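Local coordinates for enoyl-CoA hydratase/carnithine racemase (Thermus thermophilus JL-18, PDB 6SL9), which probably isomerises CoA thioesters in phenylacetic acid catabolism, where oxepin-CoA is formed, as the PaaG member of the crotonase family, at residues V99-N103 with L186-A190; T237-G243 with R254-R258. Residues are numbered along the deposited sequence.

Interaction 1: V99-N103 with L186-A190; sequences VVAVN and LMEEA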
ATOM      1  N   VAL A  99       9.855  -5.698 -19.164  1.00 10.18           N
ATOM      2  CA  VAL A  99      10.744  -6.379 -18.211  1.00  9.91           C
ATOM      3  C   VAL A  99      11.944  -5.471 -18.028  1.00  9.71           C
ATOM      4  O   VAL A  99      12.479  -4.944 -19.005  1.00 10.95           O
ATOM      5  CB  VAL A  99      11.184  -7.750 -18.752  1.00 10.91           C
ATOM      6  CG1 VAL A  99      12.174  -8.418 -17.841  1.00 11.69           C
ATOM      7  CG2 VAL A  99       9.999  -8.671 -18.985  1.00 12.16           C
ATOM      8  N   VAL A 100      12.403  -5.305 -16.770  1.00  9.80           N
ATOM      9  CA  VAL A 100      13.673  -4.570 -16.494  1.00 10.09           C
ATOM     10  C   VAL A 100      14.679  -5.562 -15.935  1.00  9.84           C
ATOM     11  O   VAL A 100      14.307  -6.322 -15.024  1.00 11.61           O
ATOM     12  CB  VAL A 100      13.409  -3.393 -15.553  1.00 10.23           C
ATOM     13  CG1 VAL A 100      14.707  -2.846 -14.977  1.00 15.07           C
ATOM     14  CG2 VAL A 100      12.669  -2.306 -16.276  1.00 11.08           C
ATOM     15  N   ALA A 101      15.904  -5.506 -16.418  1.00 10.16           N
ATOM     16  CA  ALA A 101      17.031  -6.329 -15.941  1.00 10.25           C
ATOM     17  C   ALA A 101      18.054  -5.370 -15.338  1.00 11.31           C
ATOM     18  O   ALA A 101      18.771  -4.665 -16.056  1.00 10.89           O
ATOM     19  CB  ALA A 101      17.599  -7.132 -17.058  1.00 12.31           C
ATOM     20  N   VAL A 102      18.097  -5.323 -14.002  1.00 10.77           N
ATOM     21  CA  VAL A 102      18.981  -4.406 -13.256  1.00 11.34           C
ATOM     22  C   VAL A 102      20.360  -5.066 -13.083  1.00 11.66           C
ATOM     23  O   VAL A 102      20.530  -5.943 -12.247  1.00 12.03           O
ATOM     24  CB  VAL A 102      18.384  -3.938 -11.935  1.00 11.41           C
ATOM     25  CG1 VAL A 102      19.261  -2.882 -11.306  1.00 12.43           C
ATOM     26  CG2 VAL A 102      16.978  -3.373 -12.115  1.00 12.71           C
ATOM     27  N   ASN A 103      21.298  -4.682 -13.948  1.00 12.13           N
ATOM     28  CA  ASN A 103      22.620  -5.304 -14.058  1.00 12.11           C
ATOM     29  C   ASN A 103      23.640  -4.738 -13.100  1.00 12.65           C
ATOM     30  O   ASN A 103      24.700  -5.347 -12.926  1.00 16.91           O
ATOM     31  CB  ASN A 103      23.118  -5.193 -15.494  1.00 12.71           C
ATOM     32  CG  ASN A 103      23.190  -3.755 -15.940  1.00 12.86           C
ATOM     33  OD1 ASN A 103      22.151  -3.099 -16.084  1.00 12.83           O
ATOM     34  ND2 ASN A 103      24.417  -3.242 -16.077  1.00 14.55           N
ATOM     35  N   LEU A 186      21.698 -13.084 -15.988  1.00 15.48           N
ATOM     36  CA  LEU A 186      20.605 -12.095 -15.886  1.00 13.49           C
ATOM     37  C   LEU A 186      19.973 -11.902 -17.261  1.00 13.73           C
ATOM     38  O   LEU A 186      18.738 -11.934 -17.321  1.00 14.33           O
ATOM     39  CB  LEU A 186      21.147 -10.782 -15.326  1.00 13.52           C
ATOM     40  CG  LEU A 186      20.130  -9.632 -15.384  1.00 14.16           C
ATOM     41  CD1 LEU A 186      18.951  -9.876 -14.468  1.00 15.42           C
ATOM     42  CD2 LEU A 186      20.754  -8.310 -15.027  1.00 14.15           C
ATOM     43  N   MET A 187      20.737 -11.613 -18.297  1.00 14.55           N
ATOM     44  CA  MET A 187      20.115 -11.311 -19.602  1.00 15.39           C
ATOM     45  C   MET A 187      19.408 -12.543 -20.178  1.00 14.24           C
ATOM     46  O   MET A 187      18.299 -12.395 -20.702  1.00 16.16           O
ATOM     47  CB  MET A 187      21.110 -10.686 -20.580  1.00 17.58           C
ATOM     48  CG  MET A 187      21.456  -9.243 -20.189  1.00 19.90           C
ATOM     49  SD  MET A 187      19.998  -8.164 -20.136  1.00 24.45           S
ATOM     50  CE  MET A 187      19.609  -8.142 -21.894  1.00 25.77           C
ATOM     51  N   GLU A 188      19.972 -13.737 -20.011  1.00 15.53           N
ATOM     52  CA  GLU A 188      19.295 -14.974 -20.478  1.00 16.79           C
ATOM     53  C   GLU A 188      17.945 -15.112 -19.781  1.00 15.38           C
ATOM     54  O   GLU A 188      16.933 -15.389 -20.435  1.00 16.15           O
ATOM     55  CB  GLU A 188      20.225 -16.170 -20.217  1.00 21.55           C
ATOM     56  CG  GLU A 188      19.700 -17.490 -20.762  1.00 33.39           C
ATOM     57  CD  GLU A 188      20.423 -18.737 -20.261  1.00 45.35           C
ATOM     58  OE1 GLU A 188      19.836 -19.844 -20.371  1.00 57.62           O
ATOM     59  OE2 GLU A 188      21.543 -18.601 -19.775  1.00 41.51           O
ATOM     60  N   GLU A 189      17.907 -14.943 -18.482  1.00 15.54           N
ATOM     61  CA  GLU A 189      16.652 -15.136 -17.719  1.00 15.25           C
ATOM     62  C   GLU A 189      15.673 -14.004 -18.084  1.00 12.67           C
ATOM     63  O   GLU A 189      14.465 -14.277 -18.220  1.00 14.75           O
ATOM     64  CB  GLU A 189      16.955 -15.223 -16.203  1.00 16.58           C
ATOM     65  CG  GLU A 189      17.740 -16.449 -15.815  1.00 20.34           C
ATOM     66  CD  GLU A 189      17.313 -17.268 -14.640  1.00 35.14           C
ATOM     67  OE1 GLU A 189      18.184 -18.048 -14.172  1.00 49.71           O
ATOM     68  OE2 GLU A 189      16.107 -17.271 -14.298  1.00 57.49           O
ATOM     69  N   ALA A 190      16.142 -12.778 -18.166  1.00 13.34           N
ATOM     70  CA  ALA A 190      15.228 -11.642 -18.420  1.00 13.57           C
ATOM     71  C   ALA A 190      14.667 -11.805 -19.832  1.00 12.59           C
ATOM     72  O   ALA A 190      13.494 -11.537 -20.068  1.00 12.65           O
ATOM     73  CB  ALA A 190      15.966 -10.326 -18.254  1.00 14.07           C
TER
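A helix packed along a sheet strand can come close to it where small side chains meet, and Ala101 in the segment Val99-Asn103 illustrates this. Val99 begins the contact with CB directed at the helix; its CG1 lies 4.1 Å from the backbone O of Ala190 and 4.3 Å from the CB of that alanine, and beyond the segment it also touches Ala194 and Leu197 further along the same helix. Val100 alternates to the other face of the sheet, where it meets Phe61. Ala101 is the centre of the contact: its CB sits 3.8 Å from Ala190 CB, 3.9 Å from Leu186 CG and 4.0 Å from Met187 SD, a single methyl group received among three helix side chains. Two alanines face to face let the backbones approach to 6.1 Å between Ala101 CA and Ala190 CA. The helix runs at 169° to the strand, nearly antiparallel, with the axes 8.9 Å apart, and covers one face of the mixed sheet of the crotonase fold, also reaching the flanking strands 51-56 (Ala190 on Leu53) and 119-123 (Leu186 on Leu121). Val102 again turns its side chain away, yet its carbonyl O rests 3.7 Å from Leu186 CD2. At Asn103, where the strand has ended, the same CD2 of Leu186 packs 3.7 Å from Asn103 CA, while the asparagine amide is held by Gly56 N and Ala60 O.

Interaction 2: T237-G243 with R254-R258; sequences TQDHEEG and RFQGR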
ATOM      1  N   THR A 237     -11.637  -8.803 -27.747  1.00 13.70           N
ATOM      2  CA  THR A 237     -10.383  -9.140 -28.431  1.00 13.02           C
ATOM      3  C   THR A 237     -10.467 -10.554 -29.051  1.00 13.76           C
ATOM      4  O   THR A 237     -11.103 -11.483 -28.498  1.00 15.55           O
ATOM      5  CB  THR A 237      -9.144  -9.026 -27.518  1.00 12.00           C
ATOM      6  OG1 THR A 237      -9.253  -9.963 -26.433  1.00 12.66           O
ATOM      7  CG2 THR A 237      -8.934  -7.609 -27.031  1.00 13.96           C
ATOM      8  N   GLN A 238      -9.699 -10.754 -30.101  1.00 15.50           N
ATOM      9  CA  GLN A 238      -9.505 -12.106 -30.654  1.00 17.43           C
ATOM     10  C   GLN A 238      -8.853 -13.001 -29.611  1.00 14.09           C
ATOM     11  O   GLN A 238      -9.223 -14.175 -29.488  1.00 16.43           O
ATOM     12  CB  GLN A 238      -8.631 -12.016 -31.894  1.00 21.32           C
ATOM     13  CG  GLN A 238      -9.213 -11.196 -33.006  1.00 30.17           C
ATOM     14  CD  GLN A 238     -10.383 -11.866 -33.688  1.00 53.51           C
ATOM     15  OE1 GLN A 238     -11.443 -11.262 -33.851  1.00 65.99           O
ATOM     16  NE2 GLN A 238     -10.214 -13.122 -34.095  1.00 54.87           N
ATOM     17  N   ASP A 239      -7.960 -12.442 -28.800  1.00 13.85           N
ATOM     18  CA  ASP A 239      -7.256 -13.269 -27.792  1.00 12.30           C
ATOM     19  C   ASP A 239      -8.230 -13.802 -26.731  1.00 11.70           C
ATOM     20  O   ASP A 239      -8.023 -14.915 -26.278  1.00 12.93           O
ATOM     21  CB  ASP A 239      -6.154 -12.447 -27.156  1.00 11.67           C
ATOM     22  CG  ASP A 239      -4.873 -12.421 -27.945  1.00 12.99           C
ATOM     23  OD1 ASP A 239      -4.788 -13.098 -29.008  1.00 13.81           O
ATOM     24  OD2 ASP A 239      -3.943 -11.722 -27.521  1.00 13.40           O
ATOM     25  N   HIS A 240      -9.242 -13.029 -26.350  1.00 12.00           N
ATOM     26  CA  HIS A 240     -10.182 -13.596 -25.372  1.00 12.46           C
ATOM     27  C   HIS A 240     -10.913 -14.796 -25.970  1.00 12.64           C
ATOM     28  O   HIS A 240     -11.102 -15.808 -25.270  1.00 13.90           O
ATOM     29  CB  HIS A 240     -11.132 -12.497 -24.899  1.00 12.03           C
ATOM     30  CG  HIS A 240     -12.204 -13.098 -24.041  1.00 13.72           C
ATOM     31  ND1 HIS A 240     -11.908 -13.841 -22.915  1.00 13.59           N
ATOM     32  CD2 HIS A 240     -13.564 -13.093 -24.140  1.00 14.24           C
ATOM     33  CE1 HIS A 240     -13.039 -14.274 -22.394  1.00 13.43           C
ATOM     34  NE2 HIS A 240     -14.063 -13.822 -23.072  1.00 14.75           N
ATOM     35  N   GLU A 241     -11.305 -14.712 -27.218  1.00 13.36           N
ATOM     36  CA  GLU A 241     -12.018 -15.835 -27.903  1.00 16.94           C
ATOM     37  C   GLU A 241     -11.130 -17.072 -27.929  1.00 14.46           C
ATOM     38  O   GLU A 241     -11.561 -18.201 -27.538  1.00 16.91           O
ATOM     39  CB  GLU A 241     -12.418 -15.414 -29.318  1.00 21.49           C
ATOM     40  CG  GLU A 241     -13.347 -16.364 -30.092  1.00 33.04           C
ATOM     41  CD  GLU A 241     -13.464 -16.223 -31.613  1.00 41.37           C
ATOM     42  OE1 GLU A 241     -12.737 -15.377 -32.229  1.00 51.31           O
ATOM     43  OE2 GLU A 241     -14.255 -17.006 -32.209  1.00 59.76           O
ATOM     44  N   GLU A 242      -9.852 -16.852 -28.220  1.00 15.34           N
ATOM     45  CA  GLU A 242      -8.846 -17.919 -28.189  1.00 15.87           C
ATOM     46  C   GLU A 242      -8.664 -18.466 -26.790  1.00 15.80           C
ATOM     47  O   GLU A 242      -8.532 -19.709 -26.630  1.00 15.27           O
ATOM     48  CB  GLU A 242      -7.554 -17.456 -28.854  1.00 17.80           C
ATOM     49  CG  GLU A 242      -6.373 -18.384 -28.619  1.00 16.80           C
ATOM     50  CD  GLU A 242      -6.399 -19.745 -29.264  1.00 23.36           C
ATOM     51  OE1 GLU A 242      -5.441 -20.553 -28.940  1.00 24.60           O
ATOM     52  OE2 GLU A 242      -7.344 -20.001 -30.056  1.00 24.66           O
ATOM     53  N   GLY A 243      -8.567 -17.584 -25.812  1.00 13.66           N
ATOM     54  CA  GLY A 243      -8.366 -18.013 -24.429  1.00 14.38           C
ATOM     55  C   GLY A 243      -9.497 -18.921 -23.955  1.00 14.29           C
ATOM     56  O   GLY A 243      -9.210 -19.925 -23.264  1.00 15.88           O
ATOM     57  N   ARG A 254      -2.989 -19.778 -27.875  1.00 18.29           N
ATOM     58  CA  ARG A 254      -2.092 -19.182 -28.908  1.00 18.95           C
ATOM     59  C   ARG A 254      -2.480 -17.714 -29.145  1.00 16.59           C
ATOM     60  O   ARG A 254      -3.284 -17.354 -30.024  1.00 18.89           O
ATOM     61  CB  ARG A 254      -2.116 -20.031 -30.192  1.00 26.51           C
ATOM     62  CG  ARG A 254      -1.858 -21.503 -29.885  1.00 35.49           C
ATOM     63  CD  ARG A 254      -1.212 -22.390 -30.905  1.00 55.44           C
ATOM     64  NE  ARG A 254      -1.818 -22.402 -32.233  1.00 69.70           N
ATOM     65  CZ  ARG A 254      -1.429 -23.219 -33.212  1.00 57.37           C
ATOM     66  NH1 ARG A 254      -2.003 -23.151 -34.403  1.00 34.81           N
ATOM     67  NH2 ARG A 254      -0.459 -24.091 -32.983  1.00 67.78           N
ATOM     68  N   PHE A 255      -1.988 -16.863 -28.287  1.00 14.55           N
ATOM     69  CA  PHE A 255      -2.367 -15.434 -28.280  1.00 13.37           C
ATOM     70  C   PHE A 255      -1.579 -14.678 -29.331  1.00 13.07           C
ATOM     71  O   PHE A 255      -0.412 -14.965 -29.584  1.00 14.41           O
ATOM     72  CB  PHE A 255      -2.138 -14.833 -26.908  1.00 13.05           C
ATOM     73  CG  PHE A 255      -3.013 -15.355 -25.808  1.00 12.81           C
ATOM     74  CD1 PHE A 255      -4.405 -15.324 -25.898  1.00 12.53           C
ATOM     75  CD2 PHE A 255      -2.421 -15.841 -24.637  1.00 13.29           C
ATOM     76  CE1 PHE A 255      -5.154 -15.776 -24.807  1.00 12.59           C
ATOM     77  CE2 PHE A 255      -3.181 -16.224 -23.568  1.00 13.18           C
ATOM     78  CZ  PHE A 255      -4.546 -16.203 -23.652  1.00 13.60           C
ATOM     79  N   GLN A 256      -2.190 -13.597 -29.844  1.00 12.70           N
ATOM     80  CA  GLN A 256      -1.586 -12.754 -30.903  1.00 13.64           C
ATOM     81  C   GLN A 256      -1.443 -11.304 -30.473  1.00 14.28           C
ATOM     82  O   GLN A 256      -0.864 -10.503 -31.218  1.00 15.37           O
ATOM     83  CB  GLN A 256      -2.393 -12.880 -32.198  1.00 15.27           C
ATOM     84  CG  GLN A 256      -2.618 -14.337 -32.624  1.00 19.23           C
ATOM     85  CD  GLN A 256      -1.352 -15.136 -32.845  1.00 19.85           C
ATOM     86  OE1 GLN A 256      -0.302 -14.587 -33.173  1.00 23.10           O
ATOM     87  NE2 GLN A 256      -1.406 -16.440 -32.595  1.00 20.88           N
ATOM     88  N   GLY A 257      -1.993 -10.876 -29.333  1.00 13.33           N
ATOM     89  CA  GLY A 257      -1.901  -9.477 -28.900  1.00 12.76           C
ATOM     90  C   GLY A 257      -2.951  -8.586 -29.535  1.00 14.72           C
ATOM     91  O   GLY A 257      -2.729  -7.352 -29.620  1.00 16.75           O
ATOM     92  N   ARG A 258      -4.093  -9.136 -29.894  1.00 14.70           N
ATOM     93  CA  ARG A 258      -5.268  -8.364 -30.375  1.00 15.67           C
ATOM     94  C   ARG A 258      -6.530  -9.182 -30.161  1.00 14.31           C
ATOM     95  O   ARG A 258      -7.595  -8.682 -30.525  1.00 17.54           O
ATOM     96  CB  ARG A 258      -5.136  -7.984 -31.850  1.00 18.23           C
ATOM     97  CG  ARG A 258      -4.965  -9.146 -32.803  1.00 25.38           C
ATOM     98  CD  ARG A 258      -5.067  -8.576 -34.228  1.00 32.51           C
ATOM     99  NE  ARG A 258      -4.458  -9.517 -35.131  1.00 32.48           N
ATOM    100  CZ  ARG A 258      -3.911  -9.259 -36.339  1.00 34.55           C
ATOM    101  NH1 ARG A 258      -3.409 -10.254 -37.047  1.00 54.44           N
ATOM    102  NH2 ARG A 258      -3.803  -8.036 -36.811  1.00 33.56           N
ATOM    103  OXT ARG A 258      -6.401 -10.252 -29.556  1.00 16.14           O
TER
HETATM  104  O   HOH W   1      -4.822 -21.975 -31.733  1.00 62.74           O
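Asp239 and the chain terminus exchange hydrogen bonds in both directions. The side chain of Asp239 accepts from two successive backbone amides, Gln256 N to OD1 and Gly257 N to OD2, each at 2.8 Å. In return the C-terminal carboxylate of Arg258 accepts from the first turn of the helix, Gln238 N to O at 3.0 Å and Asp239 N to OXT at 2.8 Å. Thr237 is the N-cap, its OG1 accepting from His240 N at 3.1 Å and also hydrogen-bonded to Ala234 O. One turn on, Glu242 OE1 takes Arg254 N at 2.8 Å and is also salt-bridged to Arg251. Gly257, at phi 83°, has backbone angles that call for glycine. Packing lies beyond these bonds: Phe255 sets its ring edge against the helix backbone, CE1 being 3.3 Å from Asp239 O, and CE1 also lies 3.9 Å from Gly243 CA. Pro201 touches both Asp239 and Phe255, and Arg134 of a second subunit packs on Phe255, while His240 turns away to bond that subunit's Tyr77 and Ile135. Two acceptors, Asp239 OD1 and Arg258 OXT, stand only 3.3 Å apart, so the amides donating to them, with the positive end of the helix dipole, are likely to offset the repulsion.

In the fold
The two contacts contrast the interior of a fold with its periphery. Interaction 1 is buried, its centre about 12 Å from the centre of the chain, and joins a strand to a helix that follows 83 residues later; apolar side chains do the work. Interaction 2, its centre about 25 Å from that point and partly exposed, folds the C-terminal tail back over the first turns of helix 238-249, the segments being only 11 residues apart at their closest ends, and relies on backbone amides and carboxylates. The two share no element. No other subunit touches interaction 1, whereas interaction 2 borders a second subunit, so one belongs to the sheet core and the other to the trimer's interface region.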